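Local coordinates for flagellar hook-associated protein (Burkholderia pseudomallei, PDB 4UT1), which probably serves as a structural junction protein of the bacterial flagellum, joining the hook to the filament, at residues Thr87-Val99 / Gly286-Thr299. Residues are numbered along the deposited sequence; the frame is centred on the assembly and turned at random.
Sequences TQGSSLSTYYTLV and GGALGGLLAFRSQT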
# COMPACT_ATOMS: atom_id res chain seq x y z
N THR A 87 -8.42 -31.54 10.37
CA THR A 87 -7.65 -30.33 10.61
C THR A 87 -7.64 -29.42 9.37
O THR A 87 -7.63 -28.20 9.51
CB THR A 87 -6.20 -30.63 11.07
OG1 THR A 87 -5.71 -29.52 11.84
CG2 THR A 87 -5.28 -30.87 9.88
N GLN A 88 -7.66 -30.01 8.18
CA GLN A 88 -7.81 -29.24 6.94
C GLN A 88 -9.20 -28.60 6.87
O GLN A 88 -9.34 -27.46 6.41
CB GLN A 88 -7.57 -30.14 5.71
CG GLN A 88 -7.85 -29.47 4.35
CD GLN A 88 -6.93 -28.30 4.03
OE1 GLN A 88 -6.17 -27.84 4.88
NE2 GLN A 88 -7.00 -27.81 2.78
N GLY A 89 -10.21 -29.32 7.32
CA GLY A 89 -11.57 -28.82 7.28
C GLY A 89 -11.77 -27.65 8.22
O GLY A 89 -12.41 -26.66 7.87
N SER A 90 -11.22 -27.77 9.43
CA SER A 90 -11.29 -26.71 10.42
C SER A 90 -10.52 -25.47 9.96
O SER A 90 -10.93 -24.34 10.22
CB SER A 90 -10.75 -27.19 11.76
OG SER A 90 -11.54 -28.25 12.26
N SER A 91 -9.38 -25.69 9.31
CA SER A 91 -8.61 -24.59 8.75
C SER A 91 -9.41 -23.85 7.67
O SER A 91 -9.53 -22.62 7.71
CB SER A 91 -7.29 -25.09 8.18
OG SER A 91 -6.61 -24.04 7.52
N LEU A 92 -9.94 -24.60 6.72
CA LEU A 92 -10.72 -24.01 5.63
C LEU A 92 -11.96 -23.28 6.13
O LEU A 92 -12.29 -22.21 5.62
CB LEU A 92 -11.14 -25.10 4.62
CG LEU A 92 -9.99 -25.64 3.78
CD1 LEU A 92 -10.42 -26.85 2.96
CD2 LEU A 92 -9.44 -24.54 2.87
N SER A 93 -12.64 -23.83 7.13
CA SER A 93 -13.87 -23.21 7.60
C SER A 93 -13.55 -21.97 8.41
O SER A 93 -14.27 -20.99 8.34
CB SER A 93 -14.71 -24.19 8.43
OG SER A 93 -14.11 -24.46 9.68
N THR A 94 -12.47 -22.02 9.18
CA THR A 94 -11.99 -20.84 9.90
C THR A 94 -11.62 -19.72 8.91
O THR A 94 -12.03 -18.57 9.08
CB THR A 94 -10.77 -21.18 10.78
OG1 THR A 94 -11.20 -22.04 11.85
CG2 THR A 94 -10.16 -19.92 11.38
N TYR A 95 -10.83 -20.06 7.89
CA TYR A 95 -10.40 -19.10 6.87
C TYR A 95 -11.64 -18.55 6.16
O TYR A 95 -11.80 -17.33 6.04
CB TYR A 95 -9.42 -19.76 5.89
CG TYR A 95 -8.66 -18.83 4.96
CD1 TYR A 95 -9.03 -17.50 4.79
CD2 TYR A 95 -7.57 -19.30 4.23
CE1 TYR A 95 -8.33 -16.66 3.92
CE2 TYR A 95 -6.86 -18.47 3.37
CZ TYR A 95 -7.24 -17.15 3.23
OH TYR A 95 -6.55 -16.33 2.37
N TYR A 96 -12.52 -19.43 5.70
CA TYR A 96 -13.75 -18.99 5.03
C TYR A 96 -14.53 -17.97 5.88
O TYR A 96 -14.89 -16.89 5.39
CB TYR A 96 -14.67 -20.17 4.69
CG TYR A 96 -15.96 -19.66 4.10
CD1 TYR A 96 -15.95 -18.87 2.96
CD2 TYR A 96 -17.19 -19.92 4.70
CE1 TYR A 96 -17.11 -18.37 2.42
CE2 TYR A 96 -18.37 -19.42 4.16
CZ TYR A 96 -18.32 -18.64 3.02
OH TYR A 96 -19.48 -18.13 2.48
N THR A 97 -14.81 -18.32 7.13
CA THR A 97 -15.61 -17.46 8.00
C THR A 97 -15.00 -16.05 8.06
O THR A 97 -15.72 -15.05 7.96
CB THR A 97 -15.74 -18.06 9.42
OG1 THR A 97 -16.49 -19.27 9.34
CG2 THR A 97 -16.47 -17.10 10.33
N LEU A 98 -13.68 -15.98 8.18
CA LEU A 98 -13.01 -14.70 8.34
C LEU A 98 -13.03 -13.89 7.05
O LEU A 98 -13.27 -12.68 7.07
CB LEU A 98 -11.57 -14.91 8.80
CG LEU A 98 -11.41 -15.39 10.24
CD1 LEU A 98 -9.98 -15.80 10.47
CD2 LEU A 98 -11.83 -14.30 11.20
N VAL A 99 -12.78 -14.55 5.92
CA VAL A 99 -12.74 -13.80 4.66
C VAL A 99 -14.16 -13.46 4.23
O VAL A 99 -14.39 -12.43 3.60
CB VAL A 99 -11.99 -14.58 3.55
CG1 VAL A 99 -12.68 -15.88 3.23
CG2 VAL A 99 -11.85 -13.71 2.28
N GLY A 286 -3.14 -26.28 9.65
CA GLY A 286 -4.26 -27.07 10.14
C GLY A 286 -4.98 -26.41 11.28
O GLY A 286 -4.38 -25.63 12.04
N GLY A 287 -6.26 -26.75 11.42
CA GLY A 287 -7.08 -26.31 12.53
C GLY A 287 -7.37 -24.82 12.52
O GLY A 287 -7.00 -24.10 11.58
N ALA A 288 -8.02 -24.35 13.57
CA ALA A 288 -8.33 -22.93 13.70
C ALA A 288 -7.05 -22.13 13.59
O ALA A 288 -7.03 -21.05 13.00
CB ALA A 288 -9.03 -22.65 15.02
N LEU A 289 -5.97 -22.67 14.15
CA LEU A 289 -4.67 -22.02 14.11
C LEU A 289 -4.28 -21.68 12.68
O LEU A 289 -4.05 -20.53 12.35
CB LEU A 289 -3.61 -22.93 14.75
CG LEU A 289 -2.71 -22.26 15.77
CD1 LEU A 289 -3.55 -21.64 16.88
CD2 LEU A 289 -1.69 -23.27 16.35
N GLY A 290 -4.25 -22.70 11.82
CA GLY A 290 -3.81 -22.52 10.46
C GLY A 290 -4.74 -21.63 9.65
O GLY A 290 -4.29 -20.86 8.79
N GLY A 291 -6.03 -21.76 9.90
CA GLY A 291 -7.03 -20.94 9.22
C GLY A 291 -6.90 -19.48 9.61
O GLY A 291 -7.04 -18.57 8.77
N LEU A 292 -6.63 -19.24 10.89
CA LEU A 292 -6.45 -17.87 11.38
C LEU A 292 -5.22 -17.25 10.75
O LEU A 292 -5.26 -16.14 10.24
CB LEU A 292 -6.30 -17.85 12.91
CG LEU A 292 -7.59 -18.00 13.73
CD1 LEU A 292 -7.26 -18.51 15.12
CD2 LEU A 292 -8.33 -16.68 13.81
N LEU A 293 -4.11 -17.99 10.81
CA LEU A 293 -2.84 -17.53 10.28
C LEU A 293 -2.87 -17.31 8.76
O LEU A 293 -2.37 -16.30 8.27
CB LEU A 293 -1.73 -18.51 10.64
CG LEU A 293 -1.50 -18.64 12.15
CD1 LEU A 293 -0.49 -19.75 12.47
CD2 LEU A 293 -1.05 -17.31 12.74
N ALA A 294 -3.45 -18.25 8.02
CA ALA A 294 -3.53 -18.10 6.56
C ALA A 294 -4.38 -16.88 6.15
O ALA A 294 -4.03 -16.16 5.21
CB ALA A 294 -4.10 -19.36 5.93
N PHE A 295 -5.49 -16.66 6.85
CA PHE A 295 -6.33 -15.49 6.61
C PHE A 295 -5.53 -14.22 6.82
O PHE A 295 -5.57 -13.30 5.99
CB PHE A 295 -7.56 -15.51 7.53
CG PHE A 295 -8.32 -14.20 7.56
CD1 PHE A 295 -9.08 -13.80 6.48
CD2 PHE A 295 -8.26 -13.37 8.68
CE1 PHE A 295 -9.77 -12.60 6.51
CE2 PHE A 295 -8.95 -12.17 8.71
CZ PHE A 295 -9.71 -11.78 7.62
N ARG A 296 -4.78 -14.17 7.91
CA ARG A 296 -3.99 -12.98 8.24
C ARG A 296 -2.93 -12.66 7.17
O ARG A 296 -2.87 -11.54 6.67
CB ARG A 296 -3.32 -13.15 9.61
CG ARG A 296 -2.70 -11.86 10.14
CD ARG A 296 -2.29 -11.98 11.60
NE ARG A 296 -1.18 -12.90 11.78
CZ ARG A 296 -0.72 -13.27 12.97
NH1 ARG A 296 -1.27 -12.78 14.07
NH2 ARG A 296 0.31 -14.11 13.06
N SER A 297 -2.10 -13.65 6.83
CA SER A 297 -0.97 -13.40 5.93
C SER A 297 -1.36 -13.37 4.45
O SER A 297 -0.67 -12.73 3.65
CB SER A 297 0.13 -14.45 6.15
OG SER A 297 -0.35 -15.75 5.82
N GLN A 298 -2.44 -14.04 4.07
CA GLN A 298 -2.74 -14.17 2.65
C GLN A 298 -3.90 -13.29 2.18
O GLN A 298 -4.02 -12.99 0.99
CB GLN A 298 -3.02 -15.63 2.30
CG GLN A 298 -1.85 -16.57 2.64
CD GLN A 298 -0.57 -16.21 1.92
OE1 GLN A 298 0.41 -15.76 2.54
NE2 GLN A 298 -0.55 -16.42 0.61
N THR A 299 -4.73 -12.84 3.11
CA THR A 299 -5.89 -12.03 2.75
C THR A 299 -5.89 -10.68 3.48
O THR A 299 -5.89 -9.63 2.84
CB THR A 299 -7.23 -12.77 3.04
OG1 THR A 299 -7.38 -13.86 2.12
CG2 THR A 299 -8.42 -11.83 2.91
O HOH W 1 -3.88 -24.68 7.49
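Tyr95 is the knob of this helix pair, set among Gly291, Ala294, Phe295 and Thr299. Its first torsion (chi1 -167°) turns CG opposite the backbone N and sends the ring out along helix 287-299. CB starts beside Gly291 O; CD1 then meets Phe295 CB at 3.7 Å, while CD2 and CE2 rest on the Ala294 methyl. One ring face lies on backbone, Phe295 CA standing 3.5 Å above its plane near the rim. At the tip, OH is hydrogen-bonded to Thr299 OG1 (2.6 Å), which lies in the ring plane, fixing the phenol at its far end. Phe295 in turn receives Leu98 CB over the centre of its ring, 6° off the normal, a CH-pi contact, and Tyr95 CE1 at its edge. Toward the other end the backbones close in: Ser91 CA and Gly291 CA are 4.0 Å apart, an approach that glycine permits. Gly287 N donates a nearly straight bond (170°) to Thr87 O, which Ser91 N also uses from the opposite face of the carbonyl. Leu611 of helix 593-630 also touches Tyr95. Small residues at the close approach and a knob-into-hole aromatic beyond it characterise this packing within the long helical bundle of FlgK.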